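Local coordinates for protein tryptophan decarboxylase 1 (Oryza sativa subsp. japonica, PDB 6KHO) that decarboxylates L-tryptophan to tryptamine and 5-hydroxy-L-tryptophan to serotonin as a pyridoxal 5'-phosphate-dependent homodimer, in the serotonin pathway of rice, at residues 110-115 / 390-395; 206-211 / 251-256; 437-442 / 479-484. One frame throughout, in Å; residues are numbered along the deposited sequence.

Contact 1: 110-115 / 390-395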
ATOM      1  N   ALA A 110     -14.285  -5.180 -15.411  1.00 25.12           N
ATOM      2  CA  ALA A 110     -14.032  -6.618 -15.335  1.00 25.73           C
ATOM      3  C   ALA A 110     -12.564  -6.939 -15.595  1.00 25.36           C
ATOM      4  O   ALA A 110     -11.990  -7.814 -14.935  1.00 25.94           O
ATOM      5  CB  ALA A 110     -14.931  -7.361 -16.323  1.00 25.28           C
ATOM      6  N   ALA A 111     -11.932  -6.222 -16.532  1.00 26.75           N
ATOM      7  CA  ALA A 111     -10.520  -6.470 -16.822  1.00 28.45           C
ATOM      8  C   ALA A 111      -9.640  -6.176 -15.611  1.00 26.61           C
ATOM      9  O   ALA A 111      -8.687  -6.916 -15.335  1.00 26.32           O
ATOM     10  CB  ALA A 111     -10.063  -5.636 -18.019  1.00 26.41           C
ATOM     11  N   ALA A 112      -9.941  -5.102 -14.879  1.00 23.91           N
ATOM     12  CA  ALA A 112      -9.106  -4.734 -13.739  1.00 26.08           C
ATOM     13  C   ALA A 112      -9.271  -5.714 -12.590  1.00 25.41           C
ATOM     14  O   ALA A 112      -8.286  -6.093 -11.946  1.00 25.38           O
ATOM     15  CB  ALA A 112      -9.431  -3.314 -13.268  1.00 25.51           C
ATOM     16  N   ILE A 113     -10.511  -6.127 -12.313  1.00 25.21           N
ATOM     17  CA  ILE A 113     -10.752  -7.129 -11.276  1.00 27.30           C
ATOM     18  C   ILE A 113     -10.080  -8.448 -11.645  1.00 25.60           C
ATOM     19  O   ILE A 113      -9.455  -9.096 -10.798  1.00 24.86           O
ATOM     20  CB  ILE A 113     -12.262  -7.314 -11.049  1.00 27.55           C
ATOM     21  CG1 ILE A 113     -12.884  -6.010 -10.539  1.00 26.72           C
ATOM     22  CG2 ILE A 113     -12.499  -8.427 -10.051  1.00 26.50           C
ATOM     23  CD1 ILE A 113     -14.409  -5.950 -10.734  1.00 27.13           C
ATOM     24  N   ALA A 114     -10.188  -8.854 -12.915  1.00 23.83           N
ATOM     25  CA  ALA A 114      -9.511 -10.058 -13.389  1.00 24.89           C
ATOM     26  C   ALA A 114      -8.008  -9.960 -13.184  1.00 26.06           C
ATOM     27  O   ALA A 114      -7.373 -10.891 -12.667  1.00 26.20           O
ATOM     28  CB  ALA A 114      -9.830 -10.290 -14.873  1.00 26.15           C
ATOM     29  N   GLY A 115      -7.423  -8.815 -13.559  1.00 26.48           N
ATOM     30  CA  GLY A 115      -5.991  -8.645 -13.406  1.00 27.61           C
ATOM     31  C   GLY A 115      -5.553  -8.683 -11.957  1.00 27.74           C
ATOM     32  O   GLY A 115      -4.538  -9.303 -11.618  1.00 27.74           O
ATOM     33  N   TRP A 390      -2.314  -2.664 -17.062  1.00 25.47           N
ATOM     34  CA  TRP A 390      -2.088  -3.105 -18.441  1.00 25.41           C
ATOM     35  C   TRP A 390      -3.322  -3.811 -19.005  1.00 25.57           C
ATOM     36  O   TRP A 390      -3.711  -3.580 -20.156  1.00 25.89           O
ATOM     37  CB  TRP A 390      -0.865  -4.021 -18.500  1.00 25.03           C
ATOM     38  CG  TRP A 390      -0.730  -4.768 -19.796  1.00 26.32           C
ATOM     39  CD1 TRP A 390      -0.297  -4.270 -20.992  1.00 25.92           C
ATOM     40  CD2 TRP A 390      -1.051  -6.151 -20.027  1.00 26.15           C
ATOM     41  NE1 TRP A 390      -0.336  -5.255 -21.957  1.00 30.55           N
ATOM     42  CE2 TRP A 390      -0.797  -6.417 -21.392  1.00 25.63           C
ATOM     43  CE3 TRP A 390      -1.547  -7.182 -19.217  1.00 24.45           C
ATOM     44  CZ2 TRP A 390      -0.993  -7.680 -21.960  1.00 26.25           C
ATOM     45  CZ3 TRP A 390      -1.733  -8.449 -19.783  1.00 27.63           C
ATOM     46  CH2 TRP A 390      -1.458  -8.680 -21.147  1.00 28.16           C
ATOM     47  N   MET A 391      -3.971  -4.653 -18.202  1.00 24.97           N
ATOM     48  CA  MET A 391      -5.133  -5.386 -18.707  1.00 26.86           C
ATOM     49  C   MET A 391      -6.272  -4.446 -19.090  1.00 29.69           C
ATOM     50  O   MET A 391      -7.006  -4.708 -20.052  1.00 26.34           O
ATOM     51  CB  MET A 391      -5.603  -6.385 -17.665  1.00 25.39           C
ATOM     52  CG  MET A 391      -4.772  -7.649 -17.649  1.00 22.82           C
ATOM     53  SD  MET A 391      -5.716  -8.996 -16.915  1.00 31.40           S
ATOM     54  CE  MET A 391      -4.581 -10.350 -17.206  1.00 31.89           C
ATOM     55  N   VAL A 392      -6.451  -3.362 -18.337  1.00 26.91           N
ATOM     56  CA  VAL A 392      -7.489  -2.388 -18.668  1.00 28.30           C
ATOM     57  C   VAL A 392      -7.191  -1.739 -20.018  1.00 29.69           C
ATOM     58  O   VAL A 392      -8.060  -1.674 -20.900  1.00 28.91           O
ATOM     59  CB  VAL A 392      -7.611  -1.338 -17.545  1.00 28.76           C
ATOM     60  CG1 VAL A 392      -8.362  -0.104 -18.040  1.00 30.36           C
ATOM     61  CG2 VAL A 392      -8.303  -1.948 -16.333  1.00 25.37           C
ATOM     62  N   MET A 393      -5.963  -1.247 -20.198  1.00 24.99           N
ATOM     63  CA  MET A 393      -5.601  -0.602 -21.458  1.00 28.63           C
ATOM     64  C   MET A 393      -5.571  -1.600 -22.613  1.00 27.09           C
ATOM     65  O   MET A 393      -6.035  -1.289 -23.718  1.00 26.40           O
ATOM     66  CB  MET A 393      -4.242   0.095 -21.334  1.00 25.87           C
ATOM     67  CG  MET A 393      -4.277   1.423 -20.574  1.00 29.05           C
ATOM     68  SD  MET A 393      -2.649   2.204 -20.370  1.00 28.66           S
ATOM     69  CE  MET A 393      -1.785   0.992 -19.357  1.00 24.76           C
ATOM     70  N   ARG A 394      -5.027  -2.802 -22.379  1.00 27.46           N
ATOM     71  CA  ARG A 394      -4.899  -3.788 -23.453  1.00 29.77           C
ATOM     72  C   ARG A 394      -6.260  -4.300 -23.915  1.00 28.02           C
ATOM     73  O   ARG A 394      -6.464  -4.541 -25.110  1.00 31.13           O
ATOM     74  CB  ARG A 394      -4.021  -4.964 -23.003  1.00 27.46           C
ATOM     75  CG  ARG A 394      -3.824  -6.082 -24.065  1.00 27.48           C
ATOM     76  CD  ARG A 394      -3.179  -5.473 -25.310  1.00 34.00           C
ATOM     77  NE  ARG A 394      -2.737  -6.432 -26.325  1.00 33.04           N
ATOM     78  CZ  ARG A 394      -3.247  -6.492 -27.547  1.00 34.42           C
ATOM     79  NH1 ARG A 394      -4.238  -5.680 -27.878  1.00 38.48           N
ATOM     80  NH2 ARG A 394      -2.783  -7.369 -28.430  1.00 33.83           N
ATOM     81  N   THR A 395      -7.207  -4.481 -22.994  1.00 26.46           N
ATOM     82  CA  THR A 395      -8.485  -5.071 -23.383  1.00 29.20           C
ATOM     83  C   THR A 395      -9.424  -4.024 -23.985  1.00 30.67           C
ATOM     84  O   THR A 395     -10.063  -4.279 -25.013  1.00 30.36           O
ATOM     85  CB  THR A 395      -9.140  -5.762 -22.177  1.00 29.94           C
ATOM     86  OG1 THR A 395      -8.209  -6.674 -21.575  1.00 26.46           O
ATOM     87  CG2 THR A 395     -10.397  -6.547 -22.600  1.00 28.20           C
TER
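Apolar contacts dominate where Ala-111 and Ala-112 meet Met-391 and Val-392. One methyl of Val-392, CG2, reaches the CB of Ala-112 at 3.5 Å. CG1 stands anti to the backbone N (chi1 163°), which leaves CG2 anti to the carbonyl carbon, facing Ala-112. The CB of Ala-111 rests instead on backbone, 3.8 Å from the O of Met-391. Met-391 runs extended beyond CG and brings its SD to 3.5 Å from the CA of Gly-115, where a side chain would leave little room for the sulfur. This is close helix-helix packing through small residues: the start of helix 110-122 lies across helix 386-420, their local axes 8.0 Å apart at an angle of 141°. No hydrogen bond joins the two segments; just beyond them the OH of Tyr-396, on the same long helix, is hydrogen-bonded to the N of Ala-111. The OG1 of Thr-395 bonds the O of Met-391 one turn back at 2.8 Å, an oxygen that also accepts from the N of Thr-395. Thr-395 OG1 is also hydrogen-bonded to Thr-80 of the second subunit, and Arg-394 forms a salt bridge with Glu-83 of that subunit.

Contact 2: 206-211 / 251-256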
ATOM      1  N   ALA A 206      10.371  25.733   3.951  1.00 31.24           N
ATOM      2  CA  ALA A 206       8.964  26.071   3.816  1.00 32.93           C
ATOM      3  C   ALA A 206       8.365  25.377   2.602  1.00 32.77           C
ATOM      4  O   ALA A 206       9.048  25.159   1.597  1.00 30.40           O
ATOM      5  CB  ALA A 206       8.762  27.588   3.685  1.00 34.98           C
ATOM      6  N   VAL A 207       7.067  25.050   2.700  1.00 30.98           N
ATOM      7  CA  VAL A 207       6.321  24.403   1.627  1.00 30.72           C
ATOM      8  C   VAL A 207       4.985  25.117   1.447  1.00 32.93           C
ATOM      9  O   VAL A 207       4.473  25.766   2.364  1.00 33.71           O
ATOM     10  CB  VAL A 207       6.098  22.890   1.883  1.00 33.95           C
ATOM     11  CG1 VAL A 207       7.418  22.195   2.138  1.00 32.12           C
ATOM     12  CG2 VAL A 207       5.155  22.662   3.054  1.00 34.19           C
ATOM     13  N   TYR A 208       4.421  24.980   0.240  1.00 29.70           N
ATOM     14  CA  TYR A 208       3.311  25.807  -0.224  1.00 32.17           C
ATOM     15  C   TYR A 208       2.266  24.986  -0.967  1.00 35.69           C
ATOM     16  O   TYR A 208       2.598  24.155  -1.818  1.00 32.74           O
ATOM     17  CB  TYR A 208       3.801  26.925  -1.163  1.00 31.39           C
ATOM     18  CG  TYR A 208       4.953  27.690  -0.574  1.00 33.57           C
ATOM     19  CD1 TYR A 208       6.247  27.188  -0.648  1.00 32.57           C
ATOM     20  CD2 TYR A 208       4.751  28.905   0.084  1.00 34.34           C
ATOM     21  CE1 TYR A 208       7.307  27.855  -0.085  1.00 32.80           C
ATOM     22  CE2 TYR A 208       5.819  29.592   0.651  1.00 33.05           C
ATOM     23  CZ  TYR A 208       7.093  29.056   0.558  1.00 37.07           C
ATOM     24  OH  TYR A 208       8.173  29.706   1.101  1.00 36.29           O
ATOM     25  N   ALA A 209       0.995  25.259  -0.673  1.00 29.86           N
ATOM     26  CA  ALA A 209      -0.097  24.731  -1.470  1.00 31.61           C
ATOM     27  C   ALA A 209      -1.319  25.616  -1.266  1.00 36.95           C
ATOM     28  O   ALA A 209      -1.443  26.296  -0.247  1.00 35.05           O
ATOM     29  CB  ALA A 209      -0.405  23.279  -1.084  1.00 33.25           C
ATOM     30  N   ALA A 210      -2.211  25.607  -2.251  1.00 34.63           N
ATOM     31  CA  ALA A 210      -3.487  26.292  -2.108  1.00 36.71           C
ATOM     32  C   ALA A 210      -4.317  25.676  -0.985  1.00 40.36           C
ATOM     33  O   ALA A 210      -4.174  24.497  -0.638  1.00 38.20           O
ATOM     34  CB  ALA A 210      -4.267  26.233  -3.424  1.00 34.09           C
ATOM     35  N   ASP A 211      -5.214  26.485  -0.415  1.00 36.68           N
ATOM     36  CA  ASP A 211      -6.070  25.948   0.631  1.00 37.10           C
ATOM     37  C   ASP A 211      -7.096  24.948   0.100  1.00 35.94           C
ATOM     38  O   ASP A 211      -7.805  24.346   0.906  1.00 37.22           O
ATOM     39  CB  ASP A 211      -6.777  27.076   1.395  1.00 39.14           C
ATOM     40  CG  ASP A 211      -7.684  27.920   0.520  1.00 42.86           C
ATOM     41  OD1 ASP A 211      -7.913  27.567  -0.655  1.00 41.20           O
ATOM     42  OD2 ASP A 211      -8.170  28.965   1.017  1.00 48.47           O
ATOM     43  N   GLU A 251       4.194  36.045  -3.754  1.00 40.48           N
ATOM     44  CA  GLU A 251       4.351  36.913  -2.596  1.00 41.66           C
ATOM     45  C   GLU A 251       4.676  36.108  -1.340  1.00 43.59           C
ATOM     46  O   GLU A 251       5.564  36.486  -0.568  1.00 36.64           O
ATOM     47  CB  GLU A 251       3.086  37.748  -2.417  1.00 43.39           C
ATOM     48  CG  GLU A 251       2.954  38.392  -1.072  1.00 51.13           C
ATOM     49  CD  GLU A 251       1.539  38.876  -0.819  1.00 63.32           C
ATOM     50  OE1 GLU A 251       1.334  39.635   0.156  1.00 70.14           O
ATOM     51  OE2 GLU A 251       0.632  38.483  -1.593  1.00 62.26           O
ATOM     52  N   ALA A 252       4.003  34.967  -1.141  1.00 37.44           N
ATOM     53  CA  ALA A 252       4.284  34.137   0.027  1.00 35.66           C
ATOM     54  C   ALA A 252       5.707  33.586  -0.003  1.00 36.05           C
ATOM     55  O   ALA A 252       6.407  33.589   1.017  1.00 37.14           O
ATOM     56  CB  ALA A 252       3.278  32.982   0.113  1.00 39.58           C
ATOM     57  N   MET A 253       6.144  33.085  -1.163  1.00 37.57           N
ATOM     58  CA  MET A 253       7.471  32.482  -1.255  1.00 34.96           C
ATOM     59  C   MET A 253       8.567  33.538  -1.132  1.00 38.08           C
ATOM     60  O   MET A 253       9.601  33.297  -0.493  1.00 36.61           O
ATOM     61  CB  MET A 253       7.619  31.723  -2.574  1.00 36.12           C
ATOM     62  CG  MET A 253       6.694  30.507  -2.724  1.00 34.51           C
ATOM     63  SD  MET A 253       7.356  29.388  -3.969  1.00 41.65           S
ATOM     64  CE  MET A 253       6.588  29.958  -5.364  1.00 34.27           C
ATOM     65  N   GLN A 254       8.364  34.702  -1.755  1.00 36.90           N
ATOM     66  CA  GLN A 254       9.337  35.791  -1.647  1.00 40.06           C
ATOM     67  C   GLN A 254       9.469  36.264  -0.199  1.00 39.15           C
ATOM     68  O   GLN A 254      10.582  36.453   0.312  1.00 39.05           O
ATOM     69  CB  GLN A 254       8.931  36.947  -2.571  1.00 38.54           C
ATOM     70  CG  GLN A 254      10.015  38.023  -2.770  1.00 40.25           C
ATOM     71  CD  GLN A 254      11.321  37.449  -3.278  1.00 39.44           C
ATOM     72  OE1 GLN A 254      12.255  37.214  -2.506  1.00 41.43           O
ATOM     73  NE2 GLN A 254      11.395  37.216  -4.580  1.00 39.75           N
ATOM     74  N   ALA A 255       8.335  36.449   0.482  1.00 38.68           N
ATOM     75  CA  ALA A 255       8.378  36.862   1.880  1.00 40.49           C
ATOM     76  C   ALA A 255       9.173  35.875   2.725  1.00 42.89           C
ATOM     77  O   ALA A 255       9.943  36.279   3.605  1.00 39.58           O
ATOM     78  CB  ALA A 255       6.959  37.017   2.426  1.00 39.63           C
ATOM     79  N   ASP A 256       9.004  34.573   2.471  1.00 39.47           N
ATOM     80  CA  ASP A 256       9.779  33.572   3.201  1.00 39.83           C
ATOM     81  C   ASP A 256      11.264  33.674   2.870  1.00 38.61           C
ATOM     82  O   ASP A 256      12.117  33.588   3.765  1.00 36.23           O
ATOM     83  CB  ASP A 256       9.256  32.165   2.885  1.00 36.93           C
ATOM     84  CG  ASP A 256       7.973  31.835   3.631  1.00 42.86           C
ATOM     85  OD1 ASP A 256       7.611  32.597   4.556  1.00 42.43           O
ATOM     86  OD2 ASP A 256       7.322  30.817   3.298  1.00 39.15           O
TER
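The side chain of Met-253 lies over one face of the Tyr-208 ring, its CG above the centre, 3.5 Å from the ring centroid and 9° off the normal. That CG is anti to the carbonyl carbon of its own residue (chi1 -65°), which sets it over the ring. The methionine chain crosses the tyrosine obliquely, and its SD stays above the same face at 4.3 Å from the centroid, adding a Met-aromatic contact to the CH-pi one. At the phenol end the approach changes: Tyr-208 and Asp-256 meet tip to tip, the ring and carboxylate planes 41° apart. The OH of Tyr-208 donates to the OD2 of Asp-256 at 2.6 Å, on the anti lone pair of that oxygen. Strand 205-210 belongs to the mainly parallel central sheet of the PLP-binding domain, and helix 246-258 packs on it, nearly antiparallel, with local axes 9.8 Å apart. Arg-232 of the neighbouring strand forms a salt bridge to the same OD2; this second partner would favour the ionised carboxylate. A leucine in place of Tyr-208 lacks ring and hydroxyl, and would probably leave Asp-256 dependent on Arg-232 and Met-253 without an aromatic face to lie on.

Contact 3: 437-442 / 479-484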
ATOM      1  N   CYS A 437     -21.184  21.146  -8.423  1.00 40.50           N
ATOM      2  CA  CYS A 437     -21.438  21.706  -7.102  1.00 41.37           C
ATOM      3  C   CYS A 437     -22.668  22.605  -7.193  1.00 44.22           C
ATOM      4  O   CYS A 437     -22.727  23.494  -8.048  1.00 44.04           O
ATOM      5  CB  CYS A 437     -20.227  22.493  -6.589  1.00 46.03           C
ATOM      6  SG  CYS A 437     -18.751  21.502  -6.151  1.00 42.83           S
ATOM      7  N   PHE A 438     -23.643  22.369  -6.318  1.00 43.39           N
ATOM      8  CA  PHE A 438     -24.920  23.064  -6.397  1.00 43.07           C
ATOM      9  C   PHE A 438     -25.477  23.230  -4.993  1.00 44.90           C
ATOM     10  O   PHE A 438     -25.045  22.558  -4.052  1.00 42.09           O
ATOM     11  CB  PHE A 438     -25.922  22.315  -7.292  1.00 44.74           C
ATOM     12  CG  PHE A 438     -26.517  21.087  -6.652  1.00 44.63           C
ATOM     13  CD1 PHE A 438     -25.747  19.951  -6.437  1.00 43.70           C
ATOM     14  CD2 PHE A 438     -27.844  21.070  -6.258  1.00 46.91           C
ATOM     15  CE1 PHE A 438     -26.291  18.823  -5.842  1.00 44.67           C
ATOM     16  CE2 PHE A 438     -28.396  19.940  -5.665  1.00 45.48           C
ATOM     17  CZ  PHE A 438     -27.620  18.818  -5.454  1.00 44.07           C
ATOM     18  N   ARG A 439     -26.437  24.146  -4.855  1.00 43.71           N
ATOM     19  CA  ARG A 439     -27.097  24.308  -3.567  1.00 46.00           C
ATOM     20  C   ARG A 439     -28.443  24.991  -3.752  1.00 45.06           C
ATOM     21  O   ARG A 439     -28.736  25.575  -4.800  1.00 45.41           O
ATOM     22  CB  ARG A 439     -26.224  25.093  -2.579  1.00 46.79           C
ATOM     23  CG  ARG A 439     -26.014  26.558  -2.912  1.00 47.04           C
ATOM     24  CD  ARG A 439     -25.447  27.268  -1.693  1.00 51.77           C
ATOM     25  NE  ARG A 439     -25.983  28.618  -1.546  1.00 61.23           N
ATOM     26  CZ  ARG A 439     -26.321  29.164  -0.384  1.00 63.62           C
ATOM     27  NH1 ARG A 439     -26.184  28.476   0.747  1.00 61.50           N
ATOM     28  NH2 ARG A 439     -26.797  30.402  -0.351  1.00 71.14           N
ATOM     29  N   ILE A 440     -29.270  24.868  -2.715  1.00 49.32           N
ATOM     30  CA  ILE A 440     -30.511  25.629  -2.625  1.00 53.74           C
ATOM     31  C   ILE A 440     -30.159  27.101  -2.441  1.00 54.55           C
ATOM     32  O   ILE A 440     -29.512  27.477  -1.457  1.00 55.71           O
ATOM     33  CB  ILE A 440     -31.386  25.116  -1.473  1.00 54.31           C
ATOM     34  CG1 ILE A 440     -32.020  23.769  -1.836  1.00 50.34           C
ATOM     35  CG2 ILE A 440     -32.456  26.147  -1.107  1.00 54.41           C
ATOM     36  CD1 ILE A 440     -32.556  23.002  -0.635  1.00 49.58           C
ATOM     37  N   ARG A 441     -30.567  27.927  -3.406  1.00 56.46           N
ATOM     38  CA  ARG A 441     -30.343  29.366  -3.390  1.00 61.15           C
ATOM     39  C   ARG A 441     -31.009  30.012  -2.176  1.00 66.05           C
ATOM     40  O   ARG A 441     -31.977  29.496  -1.613  1.00 64.96           O
ATOM     41  CB  ARG A 441     -30.904  29.994  -4.669  1.00 60.19           C
ATOM     42  CG  ARG A 441     -30.016  31.024  -5.324  1.00 64.77           C
ATOM     43  CD  ARG A 441     -30.818  31.944  -6.245  1.00 67.40           C
ATOM     44  NE  ARG A 441     -30.918  31.433  -7.613  1.00 70.87           N
ATOM     45  CZ  ARG A 441     -29.907  31.381  -8.483  1.00 71.11           C
ATOM     46  NH1 ARG A 441     -28.695  31.815  -8.139  1.00 67.92           N
ATOM     47  NH2 ARG A 441     -30.108  30.897  -9.706  1.00 66.13           N
ATOM     48  N   ALA A 442     -30.480  31.166  -1.776  1.00 69.11           N
ATOM     49  CA  ALA A 442     -31.172  32.004  -0.807  1.00 72.12           C
ATOM     50  C   ALA A 442     -32.243  32.827  -1.515  1.00 71.72           C
ATOM     51  O   ALA A 442     -32.025  33.347  -2.615  1.00 70.78           O
ATOM     52  CB  ALA A 442     -30.194  32.923  -0.082  1.00 71.92           C
ATOM     53  N   GLY A 479     -16.518  29.021  -0.337  1.00 48.62           N
ATOM     54  CA  GLY A 479     -16.697  30.420  -0.009  1.00 48.73           C
ATOM     55  C   GLY A 479     -17.670  30.618   1.135  1.00 49.15           C
ATOM     56  O   GLY A 479     -18.667  31.334   0.996  1.00 52.69           O
ATOM     57  N   GLY A 480     -17.404  29.954   2.257  1.00 47.18           N
ATOM     58  CA  GLY A 480     -18.213  30.079   3.455  1.00 49.21           C
ATOM     59  C   GLY A 480     -19.629  29.549   3.351  1.00 55.17           C
ATOM     60  O   GLY A 480     -20.441  29.784   4.252  1.00 58.13           O
ATOM     61  N   ARG A 481     -19.943  28.818   2.280  1.00 51.62           N
ATOM     62  CA  ARG A 481     -21.302  28.372   1.998  1.00 51.68           C
ATOM     63  C   ARG A 481     -21.401  26.850   2.037  1.00 52.88           C
ATOM     64  O   ARG A 481     -20.478  26.146   1.610  1.00 45.82           O
ATOM     65  CB  ARG A 481     -21.765  28.879   0.631  1.00 52.67           C
ATOM     66  CG  ARG A 481     -21.880  30.384   0.571  1.00 58.77           C
ATOM     67  CD  ARG A 481     -23.315  30.813   0.787  1.00 60.59           C
ATOM     68  NE  ARG A 481     -23.810  30.578   2.149  1.00 64.34           N
ATOM     69  CZ  ARG A 481     -23.405  31.218   3.247  1.00 64.37           C
ATOM     70  NH1 ARG A 481     -22.489  32.173   3.180  1.00 65.10           N
ATOM     71  NH2 ARG A 481     -23.927  30.904   4.425  1.00 64.74           N
ATOM     72  N   PHE A 482     -22.529  26.353   2.555  1.00 51.05           N
ATOM     73  CA  PHE A 482     -22.836  24.925   2.515  1.00 49.92           C
ATOM     74  C   PHE A 482     -23.235  24.540   1.099  1.00 49.58           C
ATOM     75  O   PHE A 482     -24.178  25.112   0.538  1.00 49.32           O
ATOM     76  CB  PHE A 482     -23.958  24.600   3.497  1.00 51.28           C
ATOM     77  CG  PHE A 482     -24.077  23.143   3.840  1.00 48.59           C
ATOM     78  CD1 PHE A 482     -24.770  22.277   3.011  1.00 46.11           C
ATOM     79  CD2 PHE A 482     -23.514  22.642   5.002  1.00 45.43           C
ATOM     80  CE1 PHE A 482     -24.895  20.938   3.327  1.00 46.05           C
ATOM     81  CE2 PHE A 482     -23.636  21.307   5.330  1.00 51.26           C
ATOM     82  CZ  PHE A 482     -24.330  20.450   4.489  1.00 49.13           C
ATOM     83  N   VAL A 483     -22.519  23.573   0.520  1.00 45.54           N
ATOM     84  CA  VAL A 483     -22.694  23.187  -0.876  1.00 41.16           C
ATOM     85  C   VAL A 483     -22.822  21.667  -0.960  1.00 45.14           C
ATOM     86  O   VAL A 483     -22.157  20.933  -0.220  1.00 38.53           O
ATOM     87  CB  VAL A 483     -21.523  23.701  -1.742  1.00 48.28           C
ATOM     88  CG1 VAL A 483     -21.575  23.116  -3.143  1.00 47.52           C
ATOM     89  CG2 VAL A 483     -21.536  25.229  -1.793  1.00 48.10           C
ATOM     90  N   LEU A 484     -23.708  21.199  -1.832  1.00 43.81           N
ATOM     91  CA  LEU A 484     -23.842  19.777  -2.104  1.00 42.47           C
ATOM     92  C   LEU A 484     -22.992  19.416  -3.317  1.00 42.18           C
ATOM     93  O   LEU A 484     -23.078  20.073  -4.363  1.00 40.41           O
ATOM     94  CB  LEU A 484     -25.308  19.405  -2.355  1.00 42.19           C
ATOM     95  CG  LEU A 484     -26.290  19.595  -1.193  1.00 42.95           C
ATOM     96  CD1 LEU A 484     -27.609  18.873  -1.453  1.00 46.44           C
ATOM     97  CD2 LEU A 484     -25.677  19.122   0.117  1.00 44.03           C
TER
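Phe-438 and Leu-484 form an antiparallel hydrogen-bonded pair, joined by Phe-438 N to Leu-484 O at 3.1 Å and Leu-484 N to Phe-438 O at 2.9 Å, while the local strand axes stand at 116°. Both side chains of the pair lie on one face of the sheet. The phenylalanine CG sits between the backbone N and the carbonyl carbon, with chi1 75°, and the end of the ring comes nearer to the other strand. There the CB of Leu-484 touches CE1 of Phe-438 at 3.7 Å, an off-centre CH-pi contact. Val-483 packs its CG1 against the CB of Cys-437 at 3.8 Å, and the cysteine side chain lies about 8 Å from that of the serotonin-binding Phe-104. Further along, two arginines cross. The CD of Arg-481 lies over one face of the Arg-439 guanidinium, displaced toward its rim and 3.6 Å from CZ, and the two guanidinium planes are 64° apart. The CD of Arg-439 meets the O of Phe-482 at 3.4 Å, a buried carbonyl that has no hydrogen-bond partner in the model. The two strands are the central pair of a four-stranded antiparallel sheet, packed against helix 451-468. That helix supplies acids to both arginines: Glu-451 and Asp-455 form salt bridges with each, and Glu-426 of the edge strand with Arg-439. The NH1 of Arg-439 and the NE of Arg-481, both donors, approach to 3.5 Å, a closeness that the surrounding carboxylates probably make tolerable by offsetting the two positive charges.

In the fold
From the N terminus, the chain first enters contact 1 at residues 110-115, and this contact closes only at 390-395, after 274 intervening residues. Contact 2 is nested within that long loop: strand 205-210 is followed by strand 231-234 before helix 246-258 comes back onto it. Contact 3 follows in series, its strands 435-440 and 481-487 separated by helix 451-468 and strand 474-478. Contact 1 thus ties an early helix at the dimer interface to the long helix 386-420, contact 2 fixes a helix to the central seven-stranded sheet, and contact 3 joins the two central strands of the smaller C-terminal sheet. Contacts 1 and 2 lie on opposite sides of the chain's centre, their own centres 41 Å apart.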